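Side-chain contacts in putative oxidoreductase molybdopterin-binding subunit (Sulfolobus tokodaii, PDB 4ZOH), which binds pterin cytosine dinucleotide and is probably the catalytic molybdenum subunit of an oxidoreductase of the xanthine dehydrogenase and aldehyde oxidase family: residues L149-T154 against A351-I356; F262-K267 against E344-I349. All coordinates share one frame; numbering follows the deposited sequence.

Interaction 1 of 2, residues L149-T154 against A351-I356; sequences LTISDT and ADELGI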
loop_
_atom_site.group_PDB
_atom_site.type_symbol
_atom_site.label_atom_id
_atom_site.label_comp_id
_atom_site.label_asym_id
_atom_site.label_seq_id
_atom_site.Cartn_x
_atom_site.Cartn_y
_atom_site.Cartn_z
ATOM N N LEU A 149 12.632 -65.891 -11.467
ATOM C CA LEU A 149 12.859 -65.443 -10.112
ATOM C C LEU A 149 11.915 -64.271 -9.802
ATOM O O LEU A 149 11.577 -63.447 -10.696
ATOM C CB LEU A 149 14.323 -64.918 -10.027
ATOM C CG LEU A 149 14.887 -64.743 -8.618
ATOM C CD1 LEU A 149 14.242 -65.762 -7.680
ATOM C CD2 LEU A 149 16.395 -64.906 -8.618
ATOM N N THR A 150 11.550 -64.166 -8.530
ATOM C CA THR A 150 10.878 -62.982 -8.053
ATOM C C THR A 150 11.509 -62.487 -6.787
ATOM O O THR A 150 11.953 -63.275 -5.929
ATOM C CB THR A 150 9.326 -63.164 -7.847
ATOM O OG1 THR A 150 9.080 -63.999 -6.711
ATOM C CG2 THR A 150 8.732 -63.725 -9.049
ATOM N N ILE A 151 11.487 -61.158 -6.658
ATOM C CA ILE A 151 12.081 -60.465 -5.510
ATOM C C ILE A 151 11.010 -59.631 -4.831
ATOM O O ILE A 151 10.278 -58.947 -5.506
ATOM C CB ILE A 151 13.260 -59.488 -5.956
ATOM C CG1 ILE A 151 14.274 -60.150 -6.944
ATOM C CG2 ILE A 151 13.970 -58.835 -4.749
ATOM C CD1 ILE A 151 15.192 -61.138 -6.300
ATOM N N SER A 152 11.002 -59.609 -3.497
ATOM C CA SER A 152 9.978 -58.852 -2.751
ATOM C C SER A 152 10.593 -58.016 -1.690
ATOM O O SER A 152 11.524 -58.452 -1.063
ATOM C CB SER A 152 8.994 -59.814 -2.068
ATOM O OG SER A 152 8.245 -60.378 -3.091
ATOM N N ASP A 153 10.039 -56.824 -1.470
ATOM C CA ASP A 153 10.366 -56.025 -0.286
ATOM C C ASP A 153 9.337 -54.872 -0.134
ATOM O O ASP A 153 8.422 -54.733 -0.926
ATOM C CB ASP A 153 11.812 -55.448 -0.407
ATOM C CG ASP A 153 12.497 -55.354 0.906
ATOM O OD1 ASP A 153 13.725 -55.562 0.940
ATOM O OD2 ASP A 153 11.826 -55.129 1.933
ATOM N N THR A 154 9.491 -54.096 0.927
ATOM C CA THR A 154 8.676 -52.909 1.135
ATOM C C THR A 154 9.582 -51.651 1.112
ATOM O O THR A 154 10.501 -51.549 1.905
ATOM C CB THR A 154 7.888 -53.080 2.451
ATOM O OG1 THR A 154 6.909 -54.112 2.219
ATOM C CG2 THR A 154 7.204 -51.788 2.885
ATOM N N ALA A 351 19.348 -55.764 -10.152
ATOM C CA ALA A 351 20.776 -55.666 -10.585
ATOM C C ALA A 351 21.705 -56.226 -9.524
ATOM O O ALA A 351 22.456 -57.151 -9.809
ATOM C CB ALA A 351 21.172 -54.237 -11.032
ATOM N N ASP A 352 21.560 -55.768 -8.294
ATOM C CA ASP A 352 22.295 -56.280 -7.177
ATOM C C ASP A 352 22.043 -57.734 -6.814
ATOM O O ASP A 352 22.945 -58.415 -6.282
ATOM C CB ASP A 352 22.022 -55.431 -5.941
ATOM C CG ASP A 352 22.826 -54.102 -5.943
ATOM O OD1 ASP A 352 23.572 -53.868 -6.931
ATOM O OD2 ASP A 352 22.743 -53.321 -4.950
ATOM N N GLU A 353 20.807 -58.203 -7.016
ATOM C CA GLU A 353 20.481 -59.597 -6.723
ATOM C C GLU A 353 21.026 -60.509 -7.847
ATOM O O GLU A 353 21.529 -61.546 -7.573
ATOM C CB GLU A 353 18.977 -59.777 -6.488
ATOM C CG GLU A 353 18.615 -61.048 -5.748
ATOM C CD GLU A 353 19.063 -61.034 -4.312
ATOM O OE1 GLU A 353 19.325 -59.918 -3.813
ATOM O OE2 GLU A 353 19.170 -62.129 -3.680
ATOM N N LEU A 354 20.975 -60.079 -9.102
ATOM C CA LEU A 354 21.480 -60.860 -10.184
ATOM C C LEU A 354 22.943 -60.584 -10.598
ATOM O O LEU A 354 23.332 -61.028 -11.679
ATOM C CB LEU A 354 20.576 -60.660 -11.401
ATOM C CG LEU A 354 19.043 -60.827 -11.230
ATOM C CD1 LEU A 354 18.458 -60.793 -12.610
ATOM C CD2 LEU A 354 18.656 -62.110 -10.492
ATOM N N GLY A 355 23.737 -59.852 -9.802
ATOM C CA GLY A 355 25.097 -59.384 -10.212
ATOM C C GLY A 355 25.156 -58.739 -11.594
ATOM O O GLY A 355 26.110 -58.947 -12.343
ATOM N N ILE A 356 24.114 -58.003 -11.987
ATOM C CA ILE A 356 24.180 -57.246 -13.240
ATOM C C ILE A 356 24.651 -55.817 -12.882
ATOM O O ILE A 356 24.398 -55.289 -11.766
ATOM C CB ILE A 356 22.845 -57.229 -14.049
ATOM C CG1 ILE A 356 22.238 -58.649 -14.220
ATOM C CG2 ILE A 356 22.988 -56.575 -15.437
ATOM C CD1 ILE A 356 23.200 -59.729 -14.685
#

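Interaction 2 of 2, residues F262-K267 against E344-I349; sequences FEVAVK and ERIVNI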
loop_
_atom_site.group_PDB
_atom_site.type_symbol
_atom_site.label_atom_id
_atom_site.label_comp_id
_atom_site.label_asym_id
_atom_site.label_seq_id
_atom_site.Cartn_x
_atom_site.Cartn_y
_atom_site.Cartn_z
ATOM N N PHE A 262 6.130 -54.537 -2.847
ATOM C CA PHE A 262 6.309 -54.888 -4.287
ATOM C C PHE A 262 6.758 -56.337 -4.440
ATOM O O PHE A 262 7.322 -56.919 -3.529
ATOM C CB PHE A 262 7.272 -53.911 -5.034
ATOM C CG PHE A 262 8.746 -54.181 -4.777
ATOM C CD1 PHE A 262 9.446 -55.170 -5.509
ATOM C CD2 PHE A 262 9.422 -53.493 -3.784
ATOM C CE1 PHE A 262 10.777 -55.464 -5.226
ATOM C CE2 PHE A 262 10.758 -53.750 -3.521
ATOM C CZ PHE A 262 11.442 -54.730 -4.255
ATOM N N GLU A 263 6.550 -56.898 -5.619
ATOM C CA GLU A 263 7.205 -58.123 -5.951
ATOM C C GLU A 263 7.559 -57.957 -7.393
ATOM O O GLU A 263 6.718 -57.561 -8.195
ATOM C CB GLU A 263 6.282 -59.347 -5.693
ATOM C CG GLU A 263 6.551 -60.579 -6.574
ATOM C CD GLU A 263 5.742 -61.825 -6.179
ATOM O OE1 GLU A 263 6.332 -62.953 -6.145
ATOM O OE2 GLU A 263 4.527 -61.685 -5.886
ATOM N N VAL A 264 8.815 -58.273 -7.751
ATOM C CA VAL A 264 9.184 -58.038 -9.156
ATOM C C VAL A 264 9.505 -59.400 -9.775
ATOM O O VAL A 264 10.128 -60.267 -9.142
ATOM C CB VAL A 264 10.332 -56.945 -9.299
ATOM C CG1 VAL A 264 11.580 -57.339 -8.538
ATOM C CG2 VAL A 264 10.678 -56.626 -10.731
ATOM N N ALA A 265 9.096 -59.526 -11.028
ATOM C CA ALA A 265 9.360 -60.688 -11.807
ATOM C C ALA A 265 10.444 -60.420 -12.847
ATOM O O ALA A 265 10.304 -59.600 -13.790
ATOM C CB ALA A 265 8.078 -61.175 -12.483
ATOM N N VAL A 266 11.521 -61.188 -12.700
ATOM C CA VAL A 266 12.658 -61.043 -13.596
ATOM C C VAL A 266 13.121 -62.336 -14.257
ATOM O O VAL A 266 12.995 -63.434 -13.657
ATOM C CB VAL A 266 13.854 -60.413 -12.846
ATOM C CG1 VAL A 266 13.444 -59.050 -12.257
ATOM C CG2 VAL A 266 14.433 -61.358 -11.771
ATOM N N LYS A 267 13.673 -62.184 -15.467
ATOM C CA LYS A 267 14.639 -63.177 -15.990
ATOM C C LYS A 267 16.071 -62.993 -15.455
ATOM O O LYS A 267 16.531 -61.860 -15.144
ATOM C CB LYS A 267 14.541 -63.279 -17.497
ATOM C CG LYS A 267 13.554 -64.398 -17.833
ATOM C CD LYS A 267 12.887 -64.256 -19.204
ATOM C CE LYS A 267 12.327 -65.604 -19.672
ATOM N NZ LYS A 267 12.166 -65.562 -21.156
ATOM N N GLU A 344 13.155 -47.202 -9.853
ATOM C CA GLU A 344 14.633 -47.104 -9.901
ATOM C C GLU A 344 15.299 -47.805 -8.737
ATOM O O GLU A 344 16.384 -48.396 -8.891
ATOM C CB GLU A 344 15.103 -45.662 -10.062
ATOM C CG GLU A 344 14.646 -45.016 -11.323
ATOM C CD GLU A 344 15.241 -45.740 -12.531
ATOM O OE1 GLU A 344 16.500 -45.725 -12.627
ATOM O OE2 GLU A 344 14.444 -46.349 -13.326
ATOM N N ARG A 345 14.650 -47.862 -7.594
ATOM C CA ARG A 345 15.161 -48.707 -6.549
ATOM C C ARG A 345 15.027 -50.220 -6.884
ATOM O O ARG A 345 15.980 -51.003 -6.717
ATOM C CB ARG A 345 14.466 -48.394 -5.251
ATOM C CG ARG A 345 14.811 -46.995 -4.677
ATOM C CD ARG A 345 16.271 -46.921 -4.248
ATOM N NE ARG A 345 16.541 -47.879 -3.189
ATOM C CZ ARG A 345 17.383 -48.910 -3.280
ATOM N NH1 ARG A 345 18.125 -49.086 -4.390
ATOM N NH2 ARG A 345 17.520 -49.727 -2.218
ATOM N N ILE A 346 13.849 -50.616 -7.356
ATOM C CA ILE A 346 13.558 -51.991 -7.694
ATOM C C ILE A 346 14.629 -52.448 -8.722
ATOM O O ILE A 346 15.232 -53.453 -8.485
ATOM C CB ILE A 346 12.095 -52.135 -8.239
ATOM C CG1 ILE A 346 11.082 -52.126 -7.057
ATOM C CG2 ILE A 346 11.913 -53.428 -9.054
ATOM C CD1 ILE A 346 9.686 -51.751 -7.520
ATOM N N VAL A 347 14.839 -51.682 -9.815
ATOM C CA VAL A 347 15.837 -51.951 -10.850
ATOM C C VAL A 347 17.236 -52.215 -10.229
ATOM O O VAL A 347 17.951 -53.163 -10.642
ATOM C CB VAL A 347 15.917 -50.799 -11.859
ATOM C CG1 VAL A 347 17.224 -50.833 -12.646
ATOM C CG2 VAL A 347 14.782 -50.870 -12.867
ATOM N N ASN A 348 17.616 -51.439 -9.216
ATOM C CA ASN A 348 18.921 -51.674 -8.616
ATOM C C ASN A 348 18.916 -52.872 -7.714
ATOM O O ASN A 348 19.950 -53.560 -7.545
ATOM C CB ASN A 348 19.464 -50.453 -7.873
ATOM C CG ASN A 348 20.356 -49.597 -8.718
ATOM O OD1 ASN A 348 20.141 -49.354 -9.940
ATOM N ND2 ASN A 348 21.428 -49.175 -8.075
ATOM N N ILE A 349 17.751 -53.146 -7.127
ATOM C CA ILE A 349 17.669 -54.234 -6.170
ATOM C C ILE A 349 17.849 -55.509 -6.984
ATOM O O ILE A 349 18.504 -56.421 -6.551
ATOM C CB ILE A 349 16.347 -54.208 -5.357
ATOM C CG1 ILE A 349 16.473 -53.211 -4.222
ATOM C CG2 ILE A 349 15.978 -55.610 -4.863
ATOM C CD1 ILE A 349 15.128 -52.674 -3.859
#

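Interaction 1 of 2, residues L149-T154 against A351-I356
I151 and E353 meet where strand 149-161 passes the C-terminal end of helix 336-353. Their CA atoms are 8.5 Å apart, so the side chains must bridge the gap. On E353, CB comes first, 4.0 Å from I151 CD1. Its CG lies closer, with 3.5 Å between E353 CG and I151 CD1. CG stands anti to the backbone N (chi1 -161°), which carries it out from the helix toward the strand. The chain then bends at chi2 (69°). Beyond that bend the carboxylate no longer leads the contact. Its OE1 makes a weak, long ion pair with R693 NH2. The acid thus uses its aliphatic part against the strand. On the strand side, CD1 of I151 alone does the touching, and the two chains cross at a slant.

L149 and L354 add a second, lighter touch. The methyls L149 CD2 and L354 CD2 are 4.1 Å apart, and the two side chains run alongside each other in opposite directions. Both leucines are only partly buried, and the whole contact buries just 122 Å².

Past E353 the chain turns sharply. The I356 N to A351 O bond (2.9 Å) and the positive phi of G355 are as in a Schellman motif.

R693 forms a salt bridge with D153 OD1 of the strand, a firmer link than its long, weak pair with E353 at the helix end. Within the strand, the backbone N of T154 bonds D153 OD2 at 2.7 Å. Strand 149-161 is outermost in its sheet within this chain and pairs with strand 254-266. Beyond the turn, I356 packs on I361 of helix 358-365.

Interaction 2 of 2, residues F262-K267 against E344-I349
Strand 254-266 and helix 336-353 pass with their local axes 10.1 Å apart and a signed crossing angle of -52°, and V264 and I346 bring their CA atoms to 7.6 Å. This is a helix packed on one face of a mixed beta sheet, in the molybdopterin cofactor-binding domain. All four touching residues are buried and apolar.

I346 carries most of the contact from the helix. Its CG1 sits over the centre of the F262 ring, 3.6 Å from the centroid and 3° off the ring normal. This is a CH-pi contact. I346 CD1 follows over the same ring, 3.8 Å from F262 CG. The ring is laid out this way by chi1 of 79°, which places CG between the backbone N and the carbonyl carbon. I349, one turn later, brings its CD1 obliquely to F262 CZ, at 4.2 Å. A serine in place of F262 would probably leave I346 CG1 and CD1 without the ring they pack on, and open a gap between strand and helix.

The other branch of I346 turns to the neighbouring strand residue on this face: I346 CG2 touches V264 CG2 at 3.8 Å.

In the fold
Interactions 1 and 2 are two parts of one helix-on-sheet interface, with centres about 6 Å apart. Both use helix 336-353: residues 344-349 face strand 254-266, while the last turn of the helix and the loop after it, 351-356, meet the edge strand 149-161. The two strands are bonded directly. I151 O lies 2.8 Å from V264 N, and T150 OG1 lies 3.0 Å from E263 OE1. L354 also packs on the far end of 262-267, its CD1 3.4 Å from K267 O. R693 touches both I151 and I349. The centres of interactions 1 and 2 lie about 32 and 28 Å from the chain centre. Both are structural packing away from the bound pterin cytosine dinucleotide.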